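Local coordinates for PfkB family carbohydrate kinase (Listeria grayi DSM 20601, PDB 4GM6), which probably transfers a phosphate group to a carbohydrate substrate, as members of the PfkB family of sugar kinases do, at residues 237-242 with 247-252; 263-268 with 274-279; 305-308 with 314-317; 316-321 with 339-344. All coordinates share one frame; numbering follows the deposited sequence.

Interaction 1 (237-242 with 247-252); sequences QAMHDK and ELFYAT
Met239 and Phe249 both carry CG anti to the carbonyl carbon, chi1 -64° in each, which directs the two side chains toward each other. From there the methionine bends at chi3, 35°, and its CE methyl turns over one face of the Phe249 ring. In the model the methyl is offset toward the rim, consistent with a CH-pi contact, although its exact height is doubtful because it comes too near the ring carbons. SD stands farther out above the same ring, 4.9 Å from the centroid of Phe249, in a Met-aromatic arrangement. The contact of Met239 CB with Phe249 CZ, 3.8 Å, is ordinary van der Waals packing. His240 adds its backbone, its N lying 4.0 Å from Phe249 CE2, and its imidazole meets the ring of Trp269.

This is helix-on-sheet packing in the ribokinase-like (PfkB) alpha/beta fold. Helix 235-242 leads through a short loop into strand 248-256, and Phe249 reaches from the strand to the helix that precedes it. Tyr236 also meets the Phe249 ring, while Met239 also touches Ala217, Phe226 and Ile228. A flexible, unbranched methionine suits this place, since it can shape itself to a flat aromatic surface. The chemistry is dispersion with a modest sulfur-aromatic share, so helix and strand are held by buried apolar fit and not by directed polar bonds.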
loop_
_atom_site.group_PDB
_atom_site.type_symbol
_atom_site.label_atom_id
_atom_site.label_comp_id
_atom_site.label_asym_id
_atom_site.label_seq_id
_atom_site.Cartn_x
_atom_site.Cartn_y
_atom_site.Cartn_z
ATOM N N GLN C 237 3.614 -35.898 35.407
ATOM C CA GLN C 237 3.277 -37.039 36.247
ATOM C C GLN C 237 2.850 -36.544 37.676
ATOM O O GLN C 237 1.918 -37.122 38.377
ATOM C CB GLN C 237 4.490 -38.022 36.360
ATOM C CG GLN C 237 4.196 -39.148 37.408
ATOM C CD GLN C 237 3.102 -40.157 36.931
ATOM O OE1 GLN C 237 3.233 -40.747 35.861
ATOM N NE2 GLN C 237 2.024 -40.321 37.697
ATOM N N ALA C 238 3.623 -35.359 38.036
ATOM C CA ALA C 238 3.334 -34.784 39.372
ATOM C C ALA C 238 2.006 -34.010 39.314
ATOM O O ALA C 238 1.205 -34.028 40.267
ATOM C CB ALA C 238 4.502 -33.883 39.825
ATOM N N MET C 239 1.782 -33.346 38.199
ATOM C CA MET C 239 0.569 -32.605 38.015
ATOM C C MET C 239 -0.579 -33.590 38.047
ATOM O O MET C 239 -1.621 -33.316 38.584
ATOM C CB MET C 239 0.640 -31.833 36.697
ATOM C CG MET C 239 1.726 -30.775 36.684
ATOM S SD MET C 239 2.053 -30.111 35.050
ATOM C CE MET C 239 0.401 -30.165 34.401
ATOM N N HIS C 240 -0.380 -34.744 37.448
ATOM C CA HIS C 240 -1.407 -35.759 37.464
ATOM C C HIS C 240 -1.687 -36.268 38.875
ATOM O O HIS C 240 -2.826 -36.564 39.224
ATOM C CB HIS C 240 -1.074 -36.918 36.554
ATOM C CG HIS C 240 -2.209 -37.868 36.382
ATOM N ND1 HIS C 240 -3.261 -37.618 35.532
ATOM C CD2 HIS C 240 -2.470 -39.058 36.964
ATOM C CE1 HIS C 240 -4.123 -38.613 35.596
ATOM N NE2 HIS C 240 -3.658 -39.507 36.448
ATOM N N ASP C 241 -0.637 -36.387 39.675
ATOM C CA ASP C 241 -0.825 -36.891 41.022
ATOM C C ASP C 241 -1.742 -35.914 41.716
ATOM O O ASP C 241 -2.679 -36.305 42.382
ATOM C CB ASP C 241 0.501 -36.977 41.777
ATOM C CG ASP C 241 1.420 -38.064 41.249
ATOM O OD1 ASP C 241 0.956 -38.988 40.570
ATOM O OD2 ASP C 241 2.620 -37.979 41.518
ATOM N N LYS C 242 -1.478 -34.631 41.521
ATOM C CA LYS C 242 -2.271 -33.572 42.114
ATOM C C LYS C 242 -3.703 -33.547 41.604
ATOM O O LYS C 242 -4.613 -33.272 42.352
ATOM C CB LYS C 242 -1.606 -32.223 41.886
ATOM C CG LYS C 242 -2.065 -31.122 42.801
ATOM C CD LYS C 242 -1.046 -30.839 43.875
ATOM C CE LYS C 242 -1.430 -29.604 44.687
ATOM N NZ LYS C 242 -1.265 -28.331 43.952
ATOM N N GLU C 247 -7.128 -36.371 32.432
ATOM C CA GLU C 247 -6.771 -37.479 31.527
ATOM C C GLU C 247 -5.505 -37.205 30.649
ATOM O O GLU C 247 -4.614 -38.046 30.543
ATOM C CB GLU C 247 -7.988 -37.808 30.665
ATOM C CG GLU C 247 -7.796 -38.925 29.648
ATOM C CD GLU C 247 -9.058 -39.166 28.843
ATOM O OE1 GLU C 247 -8.980 -39.877 27.799
ATOM O OE2 GLU C 247 -10.124 -38.625 29.239
ATOM N N LEU C 248 -5.411 -36.036 30.021
ATOM C CA LEU C 248 -4.157 -35.693 29.300
ATOM C C LEU C 248 -3.813 -34.219 29.307
ATOM O O LEU C 248 -4.711 -33.382 29.286
ATOM C CB LEU C 248 -4.118 -36.253 27.868
ATOM C CG LEU C 248 -5.038 -35.692 26.788
ATOM C CD1 LEU C 248 -4.518 -36.117 25.424
ATOM C CD2 LEU C 248 -6.463 -36.189 26.985
ATOM N N PHE C 249 -2.504 -33.943 29.395
ATOM C CA PHE C 249 -1.984 -32.588 29.290
ATOM C C PHE C 249 -1.389 -32.420 27.905
ATOM O O PHE C 249 -1.013 -33.399 27.261
ATOM C CB PHE C 249 -0.899 -32.323 30.337
ATOM C CG PHE C 249 -1.384 -32.383 31.759
ATOM C CD1 PHE C 249 -1.946 -31.265 32.365
ATOM C CD2 PHE C 249 -1.265 -33.549 32.498
ATOM C CE1 PHE C 249 -2.382 -31.310 33.679
ATOM C CE2 PHE C 249 -1.704 -33.606 33.812
ATOM C CZ PHE C 249 -2.266 -32.487 34.405
ATOM N N TYR C 250 -1.301 -31.178 27.438
ATOM C CA TYR C 250 -0.649 -30.916 26.158
ATOM C C TYR C 250 -0.111 -29.500 26.145
ATOM O O TYR C 250 -0.671 -28.615 26.783
ATOM C CB TYR C 250 -1.620 -31.126 24.993
ATOM C CG TYR C 250 -2.869 -30.269 25.056
ATOM C CD1 TYR C 250 -3.934 -30.621 25.878
ATOM C CD2 TYR C 250 -2.994 -29.123 24.277
ATOM C CE1 TYR C 250 -5.082 -29.847 25.938
ATOM C CE2 TYR C 250 -4.140 -28.342 24.325
ATOM C CZ TYR C 250 -5.181 -28.710 25.158
ATOM O OH TYR C 250 -6.323 -27.938 25.217
ATOM N N ALA C 251 0.980 -29.292 25.413
ATOM C CA ALA C 251 1.579 -27.979 25.296
ATOM C C ALA C 251 2.681 -28.043 24.263
ATOM O O ALA C 251 3.041 -29.129 23.800
ATOM C CB ALA C 251 2.143 -27.531 26.637
ATOM N N THR C 252 3.214 -26.885 23.893
ATOM C CA THR C 252 4.402 -26.867 23.054
ATOM C C THR C 252 5.599 -26.464 23.892
ATOM O O THR C 252 5.472 -25.731 24.861
ATOM C CB THR C 252 4.257 -25.889 21.881
ATOM O OG1 THR C 252 3.832 -24.623 22.379
ATOM C CG2 THR C 252 3.238 -26.392 20.885
#

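Interaction 2 (263-268 with 274-279); sequences LLQGHL and CWESEE
Gly266 and Ser277 face each other in a beta hairpin, where strands 261-270 and 273-282 run antiparallel at the margin of the large mixed sheet; the axes of strand segments 263-268 and 274-276 make 156°. The close-knit part begins at Leu268 and Trp275, a hydrogen-bonded pair: Leu268 N gives to Trp275 O at 3.0 Å, and Trp275 N to Leu268 O at 2.8 Å. Next come His267 and Glu276, a non-hydrogen-bonded pair. Ser277 N then bonds to Gly266 O, but the return bond goes to a side chain, for Gly266 N donates to Ser277 OG at 3.0 Å. With chi1 at 73°, the hydroxyl lies between its own N and carbonyl carbon, and it donates in turn to Glu278 O. Thus the serine hydroxyl takes the amide hydrogen bond of Gly266 at this point of the hairpin. Glycine suits the buried site beside it, where Thr317 of helix 309-323 also comes close. Leu268 on the same side of the sheet as Trp275 packs on Thr312 and Val313 of that helix.

The other side is looser and more polar. His267 and Glu276 lie side by side there, CD2 of His267 3.5 Å from CG of Glu276, using the glutamate's methylene instead of its charge. Glu279 passes across Leu263 and Gln265, its CG 4.0 Å from CB of Gln265. Gln265, extended beyond CG, spans to the neighbouring strand: its NE2 donates to Ser277 O at 3.1 Å, nearly straight at 168°, with the acceptor close to the amide plane.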
loop_
_atom_site.group_PDB
_atom_site.type_symbol
_atom_site.label_atom_id
_atom_site.label_comp_id
_atom_site.label_asym_id
_atom_site.label_seq_id
_atom_site.Cartn_x
_atom_site.Cartn_y
_atom_site.Cartn_z
ATOM N N LEU C 263 12.352 -22.581 18.113
ATOM C CA LEU C 263 12.214 -24.020 17.980
ATOM C C LEU C 263 10.886 -24.390 18.636
ATOM O O LEU C 263 10.512 -23.823 19.661
ATOM C CB LEU C 263 13.369 -24.747 18.680
ATOM C CG LEU C 263 14.798 -24.299 18.350
ATOM C CD1 LEU C 263 15.821 -25.155 19.108
ATOM C CD2 LEU C 263 15.050 -24.342 16.852
ATOM N N LEU C 264 10.155 -25.319 18.034
ATOM C CA LEU C 264 8.841 -25.678 18.542
ATOM C C LEU C 264 8.684 -27.177 18.487
ATOM O O LEU C 264 8.948 -27.793 17.461
ATOM C CB LEU C 264 7.743 -25.042 17.694
ATOM C CG LEU C 264 6.363 -25.061 18.347
ATOM C CD1 LEU C 264 6.285 -23.960 19.400
ATOM C CD2 LEU C 264 5.287 -24.862 17.294
ATOM N N GLN C 265 8.242 -27.750 19.599
ATOM C CA GLN C 265 8.111 -29.186 19.735
ATOM C C GLN C 265 6.860 -29.417 20.567
ATOM O O GLN C 265 6.676 -28.792 21.614
ATOM C CB GLN C 265 9.339 -29.767 20.435
ATOM C CG GLN C 265 9.255 -31.263 20.726
ATOM C CD GLN C 265 10.564 -31.832 21.234
ATOM O OE1 GLN C 265 11.158 -31.312 22.178
ATOM N NE2 GLN C 265 11.017 -32.918 20.616
ATOM N N GLY C 266 5.968 -30.269 20.086
ATOM C CA GLY C 266 4.731 -30.520 20.822
ATOM C C GLY C 266 4.946 -31.619 21.847
ATOM O O GLY C 266 5.726 -32.544 21.609
ATOM N N HIS C 267 4.272 -31.490 22.992
ATOM C CA HIS C 267 4.216 -32.523 24.016
ATOM C C HIS C 267 2.749 -32.898 24.245
ATOM O O HIS C 267 1.844 -32.046 24.237
ATOM C CB HIS C 267 4.800 -32.040 25.349
ATOM C CG HIS C 267 6.290 -31.810 25.337
ATOM N ND1 HIS C 267 6.933 -31.023 26.272
ATOM C CD2 HIS C 267 7.264 -32.240 24.489
ATOM C CE1 HIS C 267 8.238 -30.979 25.998
ATOM N NE2 HIS C 267 8.466 -31.707 24.918
ATOM N N LEU C 268 2.517 -34.184 24.436
ATOM C CA LEU C 268 1.205 -34.671 24.826
ATOM C C LEU C 268 1.379 -35.834 25.810
ATOM O O LEU C 268 1.969 -36.861 25.470
ATOM C CB LEU C 268 0.402 -35.085 23.589
ATOM C CG LEU C 268 -1.027 -35.599 23.805
ATOM C CD1 LEU C 268 -1.828 -34.641 24.683
ATOM C CD2 LEU C 268 -1.714 -35.794 22.465
ATOM N N CYS C 274 4.712 -39.312 28.254
ATOM C CA CYS C 274 4.843 -38.098 27.484
ATOM C C CYS C 274 5.234 -38.536 26.072
ATOM O O CYS C 274 6.103 -39.396 25.902
ATOM C CB CYS C 274 5.914 -37.180 28.099
ATOM S SG CYS C 274 6.000 -35.499 27.403
ATOM N N TRP C 275 4.552 -37.971 25.077
ATOM C CA TRP C 275 4.821 -38.206 23.654
ATOM C C TRP C 275 5.248 -36.907 22.969
ATOM O O TRP C 275 4.534 -35.904 23.045
ATOM C CB TRP C 275 3.557 -38.712 22.955
ATOM C CG TRP C 275 3.019 -39.975 23.520
ATOM C CD1 TRP C 275 2.148 -40.102 24.564
ATOM C CD2 TRP C 275 3.308 -41.300 23.070
ATOM N NE1 TRP C 275 1.879 -41.426 24.795
ATOM C CE2 TRP C 275 2.581 -42.186 23.892
ATOM C CE3 TRP C 275 4.117 -41.826 22.056
ATOM C CZ2 TRP C 275 2.635 -43.571 23.731
ATOM C CZ3 TRP C 275 4.174 -43.205 21.898
ATOM C CH2 TRP C 275 3.434 -44.061 22.731
ATOM N N GLU C 276 6.391 -36.926 22.284
ATOM C CA GLU C 276 6.910 -35.718 21.639
ATOM C C GLU C 276 6.830 -35.784 20.117
ATOM O O GLU C 276 6.886 -36.859 19.532
ATOM C CB GLU C 276 8.365 -35.485 22.043
ATOM C CG GLU C 276 8.588 -35.339 23.537
ATOM C CD GLU C 276 10.019 -35.646 23.948
ATOM O OE1 GLU C 276 10.946 -35.396 23.145
ATOM O OE2 GLU C 276 10.215 -36.138 25.080
ATOM N N SER C 277 6.716 -34.621 19.486
ATOM C CA SER C 277 6.829 -34.510 18.034
ATOM C C SER C 277 8.298 -34.337 17.664
ATOM O O SER C 277 9.150 -34.306 18.545
ATOM C CB SER C 277 6.051 -33.290 17.560
ATOM O OG SER C 277 6.739 -32.092 17.897
ATOM N N GLU C 278 8.611 -34.207 16.379
ATOM C CA GLU C 278 9.960 -33.761 16.023
ATOM C C GLU C 278 10.060 -32.315 16.507
ATOM O O GLU C 278 9.041 -31.678 16.787
ATOM C CB GLU C 278 10.234 -33.860 14.510
ATOM C CG GLU C 278 9.755 -32.651 13.695
ATOM C CD GLU C 278 10.281 -32.618 12.256
ATOM O OE1 GLU C 278 10.929 -31.614 11.865
ATOM O OE2 GLU C 278 10.043 -33.591 11.509
ATOM N N GLU C 279 11.273 -31.794 16.643
ATOM C CA GLU C 279 11.417 -30.385 16.961
ATOM C C GLU C 279 11.588 -29.593 15.664
ATOM O O GLU C 279 12.476 -29.896 14.872
ATOM C CB GLU C 279 12.613 -30.158 17.873
ATOM C CG GLU C 279 12.661 -28.773 18.493
ATOM C CD GLU C 279 13.612 -28.718 19.675
ATOM O OE1 GLU C 279 14.841 -28.753 19.448
ATOM O OE2 GLU C 279 13.132 -28.647 20.829
#

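Interaction 3 (305-308 with 314-317); sequences SEWR and KFAT
The indole of Trp307 points its edge at the face of Phe315, a T-shaped (edge-to-face) pair. The planes stand at 84°, and the centroids of the tryptophan six-membered ring and the phenyl ring are 5.1 Å apart. The touching corner is CZ3, which lies 3.6 Å from Phe315 CG and 3.7 Å from Phe315 CB; the indole therefore lands over the inner rim of the phenyl ring, near its attachment. CH2 follows at 4.1 Å from Phe315 CD2. Phe315 has CG anti to its backbone N: chi1, 178°, carries the ring out from helix 309-323, and chi2, -97°, turns a face to the tryptophan.

The backbone between the two helices makes this possible. Glu306, with positive phi, ends helix 291-304 in a Schellman motif, and Arg308 is the N-cap of helix 309-323, so Trp307 occupies the short connection between two consecutive helices. A broad indole suits such a place, because it can reach from the loop to the second turn of the helix that follows. Over one face of the indole lies CB of Ser305. His301 also meets the Trp307 ring, and Glu335 of helix 335-344 touches both aromatic residues, while Ile338 packs on Phe315.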
loop_
_atom_site.group_PDB
_atom_site.type_symbol
_atom_site.label_atom_id
_atom_site.label_comp_id
_atom_site.label_asym_id
_atom_site.label_seq_id
_atom_site.Cartn_x
_atom_site.Cartn_y
_atom_site.Cartn_z
ATOM N N SER C 305 -11.001 -37.444 16.930
ATOM C CA SER C 305 -10.957 -38.428 15.852
ATOM C C SER C 305 -10.492 -39.780 16.380
ATOM O O SER C 305 -10.415 -40.757 15.636
ATOM C CB SER C 305 -10.002 -37.964 14.747
ATOM O OG SER C 305 -10.223 -36.610 14.400
ATOM N N GLU C 306 -10.160 -39.820 17.665
ATOM C CA GLU C 306 -9.688 -41.035 18.314
ATOM C C GLU C 306 -8.369 -41.540 17.743
ATOM O O GLU C 306 -8.119 -42.746 17.733
ATOM C CB GLU C 306 -10.749 -42.130 18.232
ATOM C CG GLU C 306 -12.137 -41.643 18.597
ATOM C CD GLU C 306 -12.973 -42.738 19.216
ATOM O OE1 GLU C 306 -13.864 -42.415 20.025
ATOM O OE2 GLU C 306 -12.718 -43.921 18.905
ATOM N N TRP C 307 -7.533 -40.621 17.268
ATOM C CA TRP C 307 -6.203 -40.979 16.794
ATOM C C TRP C 307 -5.342 -41.415 17.960
ATOM O O TRP C 307 -5.658 -41.135 19.109
ATOM C CB TRP C 307 -5.530 -39.782 16.130
ATOM C CG TRP C 307 -6.205 -39.299 14.891
ATOM C CD1 TRP C 307 -7.211 -39.915 14.202
ATOM C CD2 TRP C 307 -5.889 -38.110 14.165
ATOM N NE1 TRP C 307 -7.557 -39.165 13.102
ATOM C CE2 TRP C 307 -6.758 -38.054 13.055
ATOM C CE3 TRP C 307 -4.962 -37.081 14.352
ATOM C CZ2 TRP C 307 -6.724 -37.009 12.132
ATOM C CZ3 TRP C 307 -4.928 -36.041 13.432
ATOM C CH2 TRP C 307 -5.804 -36.014 12.337
ATOM N N ARG C 308 -4.234 -42.079 17.669
ATOM C CA ARG C 308 -3.300 -42.440 18.725
ATOM C C ARG C 308 -2.492 -41.221 19.177
ATOM O O ARG C 308 -2.373 -40.237 18.442
ATOM C CB ARG C 308 -2.396 -43.592 18.279
ATOM C CG ARG C 308 -3.153 -44.910 18.155
ATOM C CD ARG C 308 -2.409 -45.947 17.332
ATOM N NE ARG C 308 -1.826 -45.353 16.134
ATOM C CZ ARG C 308 -0.519 -45.238 15.930
ATOM N NH1 ARG C 308 0.329 -45.699 16.840
ATOM N NH2 ARG C 308 -0.064 -44.674 14.815
ATOM N N LYS C 314 1.876 -35.264 16.557
ATOM C CA LYS C 314 2.627 -34.952 15.353
ATOM C C LYS C 314 1.843 -34.004 14.466
ATOM O O LYS C 314 2.385 -33.025 13.939
ATOM C CB LYS C 314 2.993 -36.217 14.577
ATOM C CG LYS C 314 3.934 -35.927 13.415
ATOM C CD LYS C 314 4.618 -37.198 12.920
ATOM C CE LYS C 314 3.666 -38.082 12.133
ATOM N NZ LYS C 314 4.392 -39.208 11.476
ATOM N N PHE C 315 0.559 -34.298 14.315
ATOM C CA PHE C 315 -0.322 -33.477 13.507
ATOM C C PHE C 315 -0.430 -32.069 14.080
ATOM O O PHE C 315 -0.322 -31.069 13.346
ATOM C CB PHE C 315 -1.706 -34.132 13.453
ATOM C CG PHE C 315 -2.722 -33.345 12.666
ATOM C CD1 PHE C 315 -3.615 -32.506 13.308
ATOM C CD2 PHE C 315 -2.793 -33.462 11.288
ATOM C CE1 PHE C 315 -4.554 -31.786 12.592
ATOM C CE2 PHE C 315 -3.736 -32.755 10.566
ATOM C CZ PHE C 315 -4.616 -31.913 11.222
ATOM N N ALA C 316 -0.643 -31.986 15.393
ATOM C CA ALA C 316 -0.885 -30.705 16.050
ATOM C C ALA C 316 0.348 -29.810 16.038
ATOM O O ALA C 316 0.233 -28.606 15.851
ATOM C CB ALA C 316 -1.377 -30.900 17.471
ATOM N N THR C 317 1.526 -30.388 16.252
ATOM C CA THR C 317 2.738 -29.585 16.183
ATOM C C THR C 317 2.948 -29.040 14.765
ATOM O O THR C 317 3.402 -27.910 14.592
ATOM C CB THR C 317 3.977 -30.367 16.651
ATOM O OG1 THR C 317 3.705 -30.953 17.933
ATOM C CG2 THR C 317 5.175 -29.433 16.760
#

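Interaction 4 (316-321 with 339-344); sequences ATAAAG and ADFAAD
Helices 309-323 and 335-344 come close at Ala318 and Ala342, whose CA atoms are only 5.5 Å apart. Both residues direct their CB atoms at the opposite helix, and the two methyls meet at 3.8 Å, an ordinary van der Waals separation. Small side chains suit this point precisely, since a methyl is about all that fits between backbones so near to each other. The second contact comes from Phe341, one residue earlier in its helix. Its CG is anti to the backbone N, chi1 176°, and the ring swings out alongside Ala318, so that CD2 lies 3.9 Å from Ala318 CB. The alanine methyl is near the plane of the phenyl ring and meets its edge, not a face. Ala318 is thus shared by Phe341 and Ala342, and it accounts for most of the surface that its helix buries here.

The arrangement is helix-helix packing near the C-terminal end of the modelled chain. On the first helix, Ala316 turns instead to Tyr295, Ala298 and Val299 of helix 291-304, and Thr317 and Ala318 touch Tyr280 of strand 273-282. A run of alanines suits a helix enclosed in this way, because it lets several elements approach closely. Phe341 also packs on Leu120 of a second subunit, another copy of this protein, which places the ring at a subunit boundary. Methyl against methyl and methyl against ring edge involve no charge and no directed bond; the association accordingly rests on close shape matching and the removal of apolar surface from water.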
loop_
_atom_site.group_PDB
_atom_site.type_symbol
_atom_site.label_atom_id
_atom_site.label_comp_id
_atom_site.label_asym_id
_atom_site.label_seq_id
_atom_site.Cartn_x
_atom_site.Cartn_y
_atom_site.Cartn_z
ATOM N N ALA C 316 -0.643 -31.986 15.393
ATOM C CA ALA C 316 -0.885 -30.705 16.050
ATOM C C ALA C 316 0.348 -29.810 16.038
ATOM O O ALA C 316 0.233 -28.606 15.851
ATOM C CB ALA C 316 -1.377 -30.900 17.471
ATOM N N THR C 317 1.526 -30.388 16.252
ATOM C CA THR C 317 2.738 -29.585 16.183
ATOM C C THR C 317 2.948 -29.040 14.765
ATOM O O THR C 317 3.402 -27.910 14.592
ATOM C CB THR C 317 3.977 -30.367 16.651
ATOM O OG1 THR C 317 3.705 -30.953 17.933
ATOM C CG2 THR C 317 5.175 -29.433 16.760
ATOM N N ALA C 318 2.605 -29.837 13.754
ATOM C CA ALA C 318 2.699 -29.386 12.370
ATOM C C ALA C 318 1.729 -28.243 12.102
ATOM O O ALA C 318 2.064 -27.265 11.428
ATOM C CB ALA C 318 2.438 -30.540 11.419
ATOM N N ALA C 319 0.522 -28.354 12.639
ATOM C CA ALA C 319 -0.483 -27.313 12.439
ATOM C C ALA C 319 -0.015 -26.000 13.029
ATOM O O ALA C 319 -0.166 -24.930 12.431
ATOM C CB ALA C 319 -1.798 -27.725 13.099
ATOM N N ALA C 320 0.513 -26.084 14.240
ATOM C CA ALA C 320 1.001 -24.909 14.953
ATOM C C ALA C 320 2.184 -24.295 14.211
ATOM O O ALA C 320 2.320 -23.075 14.138
ATOM C CB ALA C 320 1.412 -25.304 16.367
ATOM N N GLY C 321 3.049 -25.149 13.671
ATOM C CA GLY C 321 4.229 -24.665 12.970
ATOM C C GLY C 321 3.849 -23.857 11.748
ATOM O O GLY C 321 4.366 -22.756 11.533
ATOM N N ALA C 339 -1.678 -32.608 7.346
ATOM C CA ALA C 339 -1.227 -33.993 7.373
ATOM C C ALA C 339 -0.085 -34.242 6.380
ATOM O O ALA C 339 0.869 -34.964 6.693
ATOM C CB ALA C 339 -2.392 -34.946 7.119
ATOM N N ASP C 340 -0.167 -33.642 5.195
ATOM C CA ASP C 340 0.885 -33.836 4.202
ATOM C C ASP C 340 2.182 -33.210 4.707
ATOM O O ASP C 340 3.255 -33.788 4.572
ATOM C CB ASP C 340 0.504 -33.229 2.853
ATOM C CG ASP C 340 -0.508 -34.070 2.092
ATOM O OD1 ASP C 340 -0.671 -35.266 2.411
ATOM O OD2 ASP C 340 -1.136 -33.532 1.157
ATOM N N PHE C 341 2.086 -32.037 5.317
ATOM C CA PHE C 341 3.290 -31.409 5.833
ATOM C C PHE C 341 3.917 -32.274 6.918
ATOM O O PHE C 341 5.128 -32.503 6.924
ATOM C CB PHE C 341 3.022 -30.013 6.384
ATOM C CG PHE C 341 4.240 -29.382 7.001
ATOM C CD1 PHE C 341 5.359 -29.106 6.229
ATOM C CD2 PHE C 341 4.283 -29.109 8.352
ATOM C CE1 PHE C 341 6.491 -28.549 6.797
ATOM C CE2 PHE C 341 5.411 -28.548 8.929
ATOM C CZ PHE C 341 6.515 -28.275 8.153
ATOM N N ALA C 342 3.085 -32.743 7.839
ATOM C CA ALA C 342 3.560 -33.591 8.926
ATOM C C ALA C 342 4.240 -34.844 8.385
ATOM O O ALA C 342 5.242 -35.297 8.936
ATOM C CB ALA C 342 2.415 -33.961 9.850
ATOM N N ALA C 343 3.702 -35.394 7.302
ATOM C CA ALA C 343 4.225 -36.638 6.749
ATOM C C ALA C 343 5.549 -36.420 6.026
ATOM O O ALA C 343 6.330 -37.354 5.863
ATOM C CB ALA C 343 3.210 -37.284 5.824
ATOM N N ASP C 344 5.801 -35.193 5.586
ATOM C CA ASP C 344 7.057 -34.882 4.893
ATOM C C ASP C 344 8.242 -34.765 5.847
ATOM O O ASP C 344 9.368 -35.118 5.496
ATOM C CB ASP C 344 6.927 -33.605 4.063
ATOM C CG ASP C 344 6.403 -33.874 2.670
ATOM O OD1 ASP C 344 6.030 -35.036 2.391
ATOM O OD2 ASP C 344 6.368 -32.931 1.851
#

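How the interactions relate
Along the chain interactions 1, 2 and 3 follow in series, and interaction 4 begins on the helix where interaction 3 ends. Interactions 1 and 2, with centres about 15 Å apart, belong to the same large mixed sheet: strands 248-256 and 261-270 are neighbours, probably hydrogen-bonded from His267 N to Ala251 O at 2.8 Å. Interactions 3 and 4 lie about 10 Å apart between centres and share Ala316 and Thr317 of helix 309-323. That helix ties the groups together, for Thr317 packs against Gly266 and Ser277 of interaction 2. Interactions 1 and 4 are about 23 Å apart between centres. The fold is ribokinase-like: helix 235-242 on one sheet face, helices 291-304 and 309-323 on the other.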